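Long-range contacts in suppressor of RNA silencing p3 (Rice hoja blanca virus, PDB 3AJF), which suppresses RNA-mediated gene silencing in the host, presumably by binding double-stranded RNA, and works as a homodimer: residues Leu22-Ile26 with Trp61-Lys66; Leu13-Leu19 with His72-Leu77. All blocks are in the same frame, centred on the assembly; numbering follows the deposited sequence.

Interaction 1 of 2, residues Leu22-Ile26 with Trp61-Lys66; sequences LFFDI and WMLSHK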
loop_
_atom_site.group_PDB
_atom_site.type_symbol
_atom_site.label_atom_id
_atom_site.label_comp_id
_atom_site.label_asym_id
_atom_site.label_seq_id
_atom_site.Cartn_x
_atom_site.Cartn_y
_atom_site.Cartn_z
ATOM N N LEU A 22 5.246 -12.712 10.837
ATOM C CA LEU A 22 6.062 -11.546 11.182
ATOM C C LEU A 22 5.258 -10.238 11.019
ATOM O O LEU A 22 5.332 -9.355 11.890
ATOM C CB LEU A 22 7.320 -11.507 10.311
ATOM C CG LEU A 22 8.243 -10.299 10.499
ATOM C CD1 LEU A 22 8.847 -10.275 11.941
ATOM C CD2 LEU A 22 9.302 -10.264 9.404
ATOM N N PHE A 23 4.496 -10.154 9.921
ATOM C CA PHE A 23 3.627 -8.995 9.584
ATOM C C PHE A 23 2.635 -8.844 10.739
ATOM O O PHE A 23 2.550 -7.762 11.341
ATOM C CB PHE A 23 2.934 -9.275 8.235
ATOM C CG PHE A 23 2.019 -8.176 7.706
ATOM C CD1 PHE A 23 1.957 -6.892 8.267
ATOM C CD2 PHE A 23 1.247 -8.444 6.570
ATOM C CE1 PHE A 23 1.106 -5.924 7.740
ATOM C CE2 PHE A 23 0.403 -7.457 6.013
ATOM C CZ PHE A 23 0.335 -6.194 6.609
ATOM N N PHE A 24 1.944 -9.931 11.094
ATOM C CA PHE A 24 0.970 -9.852 12.172
ATOM C C PHE A 24 1.614 -9.375 13.504
ATOM O O PHE A 24 1.067 -8.520 14.222
ATOM C CB PHE A 24 0.257 -11.194 12.407
ATOM C CG PHE A 24 -0.635 -11.155 13.617
ATOM C CD1 PHE A 24 -1.782 -10.367 13.601
ATOM C CD2 PHE A 24 -0.265 -11.795 14.808
ATOM C CE1 PHE A 24 -2.608 -10.249 14.744
ATOM C CE2 PHE A 24 -1.079 -11.709 15.963
ATOM C CZ PHE A 24 -2.259 -10.927 15.916
ATOM N N ASP A 25 2.788 -9.917 13.823
ATOM C CA ASP A 25 3.473 -9.589 15.078
ATOM C C ASP A 25 3.799 -8.092 15.157
ATOM O O ASP A 25 3.634 -7.457 16.215
ATOM C CB ASP A 25 4.759 -10.387 15.199
ATOM C CG ASP A 25 4.523 -11.807 15.623
ATOM O OD1 ASP A 25 3.369 -12.138 15.987
ATOM O OD2 ASP A 25 5.490 -12.605 15.617
ATOM N N ILE A 26 4.274 -7.553 14.037
ATOM C CA ILE A 26 4.680 -6.152 13.957
ATOM C C ILE A 26 3.444 -5.274 14.025
ATOM O O ILE A 26 3.417 -4.313 14.783
ATOM C CB ILE A 26 5.526 -5.920 12.669
ATOM C CG1 ILE A 26 6.919 -6.535 12.882
ATOM C CG2 ILE A 26 5.612 -4.443 12.307
ATOM C CD1 ILE A 26 7.845 -6.572 11.651
ATOM N N TRP A 61 5.780 0.327 6.315
ATOM C CA TRP A 61 6.865 0.552 7.284
ATOM C C TRP A 61 7.961 -0.529 7.213
ATOM O O TRP A 61 9.157 -0.208 7.175
ATOM C CB TRP A 61 6.348 0.751 8.724
ATOM C CG TRP A 61 7.508 0.850 9.663
ATOM C CD1 TRP A 61 8.174 1.994 10.049
ATOM C CD2 TRP A 61 8.161 -0.235 10.300
ATOM N NE1 TRP A 61 9.202 1.668 10.921
ATOM C CE2 TRP A 61 9.226 0.303 11.073
ATOM C CE3 TRP A 61 7.942 -1.621 10.319
ATOM C CZ2 TRP A 61 10.078 -0.500 11.842
ATOM C CZ3 TRP A 61 8.796 -2.428 11.101
ATOM C CH2 TRP A 61 9.861 -1.858 11.839
HETATM N N MSE A 62 7.560 -1.796 7.183
HETATM C CA MSE A 62 8.497 -2.921 7.093
HETATM C C MSE A 62 9.370 -2.846 5.835
HETATM O O MSE A 62 10.534 -3.286 5.854
HETATM C CB MSE A 62 7.756 -4.255 7.098
HETATM C CG MSE A 62 7.039 -4.614 8.387
HETATM SE SE MSE A 62 5.732 -6.084 8.235
HETATM C CE MSE A 62 6.852 -7.698 7.845
ATOM N N LEU A 63 8.802 -2.356 4.726
ATOM C CA LEU A 63 9.551 -2.242 3.469
ATOM C C LEU A 63 10.433 -0.990 3.413
ATOM O O LEU A 63 11.475 -0.982 2.743
ATOM C CB LEU A 63 8.589 -2.232 2.274
ATOM C CG LEU A 63 7.872 -3.555 2.008
ATOM C CD1 LEU A 63 6.603 -3.381 1.122
ATOM C CD2 LEU A 63 8.886 -4.521 1.380
ATOM N N SER A 64 9.995 0.072 4.064
ATOM C CA SER A 64 10.650 1.361 3.911
ATOM C C SER A 64 11.657 1.632 5.026
ATOM O O SER A 64 12.578 2.431 4.838
ATOM C CB SER A 64 9.608 2.479 3.845
ATOM O OG SER A 64 8.871 2.599 5.061
ATOM N N HIS A 65 11.465 1.001 6.188
ATOM C CA HIS A 65 12.274 1.364 7.379
ATOM C C HIS A 65 13.028 0.192 7.992
ATOM O O HIS A 65 14.101 0.386 8.556
ATOM C CB HIS A 65 11.424 2.025 8.464
ATOM C CG HIS A 65 10.941 3.391 8.106
ATOM N ND1 HIS A 65 11.574 4.541 8.520
ATOM C CD2 HIS A 65 9.885 3.790 7.367
ATOM C CE1 HIS A 65 10.936 5.595 8.037
ATOM N NE2 HIS A 65 9.899 5.163 7.344
ATOM N N LYS A 66 12.457 -1.002 7.921
ATOM C CA LYS A 66 12.999 -2.164 8.643
ATOM C C LYS A 66 14.238 -2.689 7.940
ATOM O O LYS A 66 14.157 -3.327 6.893
ATOM C CB LYS A 66 11.953 -3.283 8.796
ATOM C CG LYS A 66 12.371 -4.417 9.725
ATOM C CD LYS A 66 11.260 -5.463 9.898
ATOM C CE LYS A 66 11.817 -6.801 10.408
ATOM N NZ LYS A 66 12.340 -6.647 11.787
#
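F23 and M62 (a selenomethionine) are the nearest CA pair, 8.2 Å apart, where the middle of helix 17-30 faces the last turn of helix 49-64 and the loop residue K66. No hydrogen bond bridges that gap, and the 259 Å² buried between the segments is apolar packing, mostly between side chains. M62 spans most of it. Its CG stands anti to the carbonyl carbon (chi1 -67°), the chain runs on extended, and a bend at chi3 (67°) turns the methyl so that CE lies 3.9 Å from L22 CD2, the two side chains passing in opposite directions. The selenium reaches the backbone itself, SE sitting 3.8 Å from F23 CA. It also makes a Met-aromatic contact with F23: SE is 4.8 Å from the ring centroid and 50° off the normal, an oblique approach in which CD1 is the ring atom touched.

I26 supplies two branches to the other side of the contact. Its CD1 methyl meets M62 CG at 3.9 Å and, 4.0 Å away, K66 CD, so the aliphatic part of the lysine packs on the isoleucine while its bent end carries NZ into a salt bridge with D68. The second branch, CG2, lies 4.0 Å from W61 CZ3, oblique to the indole; the two side chains as a whole cross at about a right angle.

The contact joins helix 17-30 to the C-terminal end of helix 49-64 within the helical domain, one piece of the longer p3 protein. F23 is further enclosed by F39, edge-to-face, and by F55, while S58 and A59 of helix 49-64 touch its side chain; L69 of the following loop meets both L22 and M62, and L77 brings helix 74-85 against M62.

Interaction 2 of 2, residues Leu13-Leu19 with His72-Leu77; sequences LPIPIDL and HYRLPL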
loop_
_atom_site.group_PDB
_atom_site.type_symbol
_atom_site.label_atom_id
_atom_site.label_comp_id
_atom_site.label_asym_id
_atom_site.label_seq_id
_atom_site.Cartn_x
_atom_site.Cartn_y
_atom_site.Cartn_z
ATOM N N LEU A 13 2.599 -15.617 -6.742
ATOM C CA LEU A 13 3.897 -15.554 -6.088
ATOM C C LEU A 13 3.743 -16.128 -4.684
ATOM O O LEU A 13 2.851 -15.697 -3.944
ATOM C CB LEU A 13 4.374 -14.097 -5.978
ATOM C CG LEU A 13 4.438 -13.179 -7.207
ATOM C CD1 LEU A 13 4.740 -11.718 -6.791
ATOM C CD2 LEU A 13 5.460 -13.654 -8.237
ATOM N N PRO A 14 4.599 -17.092 -4.317
ATOM C CA PRO A 14 4.604 -17.703 -2.988
ATOM C C PRO A 14 4.852 -16.696 -1.864
ATOM O O PRO A 14 5.772 -15.875 -1.940
ATOM C CB PRO A 14 5.757 -18.696 -3.062
ATOM C CG PRO A 14 5.858 -19.036 -4.542
ATOM C CD PRO A 14 5.600 -17.714 -5.207
ATOM N N ILE A 15 4.010 -16.756 -0.837
ATOM C CA ILE A 15 4.123 -15.878 0.317
ATOM C C ILE A 15 4.541 -16.762 1.453
ATOM O O ILE A 15 3.728 -17.538 1.921
ATOM C CB ILE A 15 2.756 -15.291 0.695
ATOM C CG1 ILE A 15 2.143 -14.593 -0.483
ATOM C CG2 ILE A 15 2.844 -14.366 1.947
ATOM C CD1 ILE A 15 0.714 -14.835 -0.504
ATOM N N PRO A 16 5.790 -16.629 1.937
ATOM C CA PRO A 16 6.205 -17.503 3.027
ATOM C C PRO A 16 5.348 -17.302 4.277
ATOM O O PRO A 16 4.973 -16.172 4.621
ATOM C CB PRO A 16 7.670 -17.101 3.273
ATOM C CG PRO A 16 8.081 -16.386 2.056
ATOM C CD PRO A 16 6.859 -15.698 1.541
ATOM N N ILE A 17 4.998 -18.406 4.920
ATOM C CA ILE A 17 4.078 -18.389 6.078
ATOM C C ILE A 17 4.629 -17.593 7.291
ATOM O O ILE A 17 3.866 -16.900 8.008
ATOM C CB ILE A 17 3.607 -19.851 6.439
ATOM C CG1 ILE A 17 2.426 -19.841 7.425
ATOM C CG2 ILE A 17 4.764 -20.688 6.951
ATOM C CD1 ILE A 17 1.078 -19.467 6.789
ATOM N N ASP A 18 5.950 -17.638 7.474
ATOM C CA ASP A 18 6.612 -16.850 8.502
ATOM C C ASP A 18 6.553 -15.357 8.217
ATOM O O ASP A 18 6.667 -14.558 9.161
ATOM C CB ASP A 18 8.055 -17.283 8.687
ATOM C CG ASP A 18 8.181 -18.720 9.276
ATOM O OD1 ASP A 18 7.191 -19.262 9.830
ATOM O OD2 ASP A 18 9.291 -19.284 9.209
ATOM N N LEU A 19 6.383 -14.983 6.936
ATOM C CA LEU A 19 6.194 -13.575 6.585
ATOM C C LEU A 19 4.856 -13.080 7.112
ATOM O O LEU A 19 4.770 -11.984 7.675
ATOM C CB LEU A 19 6.303 -13.320 5.066
ATOM C CG LEU A 19 5.906 -11.893 4.589
ATOM C CD1 LEU A 19 6.691 -10.745 5.316
ATOM C CD2 LEU A 19 6.093 -11.744 3.118
ATOM N N HIS A 72 14.346 -12.209 0.812
ATOM C CA HIS A 72 13.327 -12.956 0.077
ATOM C C HIS A 72 11.894 -12.623 0.500
ATOM O O HIS A 72 10.952 -13.119 -0.085
ATOM C CB HIS A 72 13.603 -14.466 0.106
ATOM C CG HIS A 72 13.440 -15.098 1.454
ATOM N ND1 HIS A 72 14.289 -14.833 2.509
ATOM C CD2 HIS A 72 12.547 -16.011 1.908
ATOM C CE1 HIS A 72 13.904 -15.528 3.565
ATOM N NE2 HIS A 72 12.857 -16.258 3.224
ATOM N N TYR A 73 11.742 -11.770 1.509
ATOM C CA TYR A 73 10.428 -11.324 1.927
ATOM C C TYR A 73 9.983 -10.107 1.130
ATOM O O TYR A 73 8.799 -9.794 1.128
ATOM C CB TYR A 73 10.406 -11.010 3.436
ATOM C CG TYR A 73 10.328 -12.228 4.365
ATOM C CD1 TYR A 73 10.528 -13.540 3.889
ATOM C CD2 TYR A 73 10.071 -12.057 5.721
ATOM C CE1 TYR A 73 10.436 -14.638 4.740
ATOM C CE2 TYR A 73 9.992 -13.152 6.577
ATOM C CZ TYR A 73 10.175 -14.423 6.077
ATOM O OH TYR A 73 10.100 -15.476 6.938
ATOM N N ARG A 74 10.908 -9.446 0.415
ATOM C CA ARG A 74 10.542 -8.158 -0.192
ATOM C C ARG A 74 9.460 -8.263 -1.268
ATOM O O ARG A 74 8.538 -7.433 -1.309
ATOM C CB ARG A 74 11.762 -7.363 -0.714
ATOM C CG ARG A 74 12.819 -7.017 0.354
ATOM C CD ARG A 74 13.758 -5.925 -0.153
ATOM N NE ARG A 74 13.059 -4.641 -0.177
ATOM C CZ ARG A 74 12.801 -3.889 0.888
ATOM N NH1 ARG A 74 13.260 -4.230 2.082
ATOM N NH2 ARG A 74 12.124 -2.754 0.753
ATOM N N LEU A 75 9.588 -9.257 -2.132
ATOM C CA LEU A 75 8.668 -9.405 -3.266
ATOM C C LEU A 75 7.260 -9.829 -2.804
ATOM O O LEU A 75 6.265 -9.204 -3.204
ATOM C CB LEU A 75 9.240 -10.362 -4.327
ATOM C CG LEU A 75 8.391 -10.645 -5.577
ATOM C CD1 LEU A 75 7.929 -9.340 -6.235
ATOM C CD2 LEU A 75 9.146 -11.511 -6.577
ATOM N N PRO A 76 7.170 -10.878 -1.967
ATOM C CA PRO A 76 5.837 -11.229 -1.456
ATOM C C PRO A 76 5.168 -10.131 -0.615
ATOM O O PRO A 76 3.950 -9.960 -0.712
ATOM C CB PRO A 76 6.067 -12.484 -0.622
ATOM C CG PRO A 76 7.568 -12.703 -0.549
ATOM C CD PRO A 76 8.225 -11.834 -1.559
ATOM N N LEU A 77 5.940 -9.389 0.176
ATOM C CA LEU A 77 5.342 -8.381 1.022
ATOM C C LEU A 77 4.850 -7.212 0.169
ATOM O O LEU A 77 3.779 -6.662 0.414
ATOM C CB LEU A 77 6.329 -7.917 2.100
ATOM C CG LEU A 77 5.850 -6.886 3.123
ATOM C CD1 LEU A 77 4.542 -7.344 3.791
ATOM C CD2 LEU A 77 6.952 -6.646 4.157
#
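H72 reaches P16 through its imidazole, whose CD2 lies 4.5 Å from P16 CG, an oblique and marginal touch. One face of that imidazole is backed by the next residue, with Y73 CD1 offset toward the rim. Y73 itself carries much of the contact. With CG anti to the carbonyl carbon (chi1 -78°), its phenol is laid across the first turn of helix 17-30, against P16 and L19, sliding past L19 in the opposite direction. L19 CB sits over the centre of one ring face, 4.0 Å from the centroid and 9° off the normal, which defines a CH-pi contact; L19 CD1 closes on Y73 CD2 at 3.6 Å. P16 meets the ring obliquely through CB and CG, while the phenol oxygen lies close to D18 CB (3.2 Å from OH) and to L19 N.

P16 occupies the N-cap position of helix 17-30, and its carbonyl accepts the backbone bond from L19 N. The segment thus passes from the short strand 13-14 into a helix whose first turn packs on residues 72-77, at the beginning of helix 74-85; the C10-C79 disulfide ties the partner strand 9-10 to that same helix. L75 meets L13 at about a right angle, CG being 4.0 Å from L13 CD1; it also packs on V89 of the second subunit.

P76 follows with a proline-on-proline contact, its CG 3.7 Å from P16 CD, the two side chains crossing at about a right angle, and its CB lies against P14 O and L19 CD2. At L77, CB receives the same L19 methyl, CD2, at 4.0 Å.

In the fold
Both contacts draw on helix 17-30: interaction 2 uses its first turn and interaction 1 its middle, with centres 12 Å apart. Along the chain, the segments of interaction 1 fall between the two of interaction 2, and helices 49-64 and 74-85, consecutive in sequence, both pack on helix 17-30. The contacts meet directly. M62 CE lies 3.8 Å from L77 CD2 and 4.0 Å from L19 CD1, making one continuous apolar region, and R74 NH2 is 2.7 Å from L63 O, a probable hydrogen bond. R74 also bonds to F88 O of the second subunit, and that F88 of the second subunit also packs on L63, linking this junction to the homodimer interface.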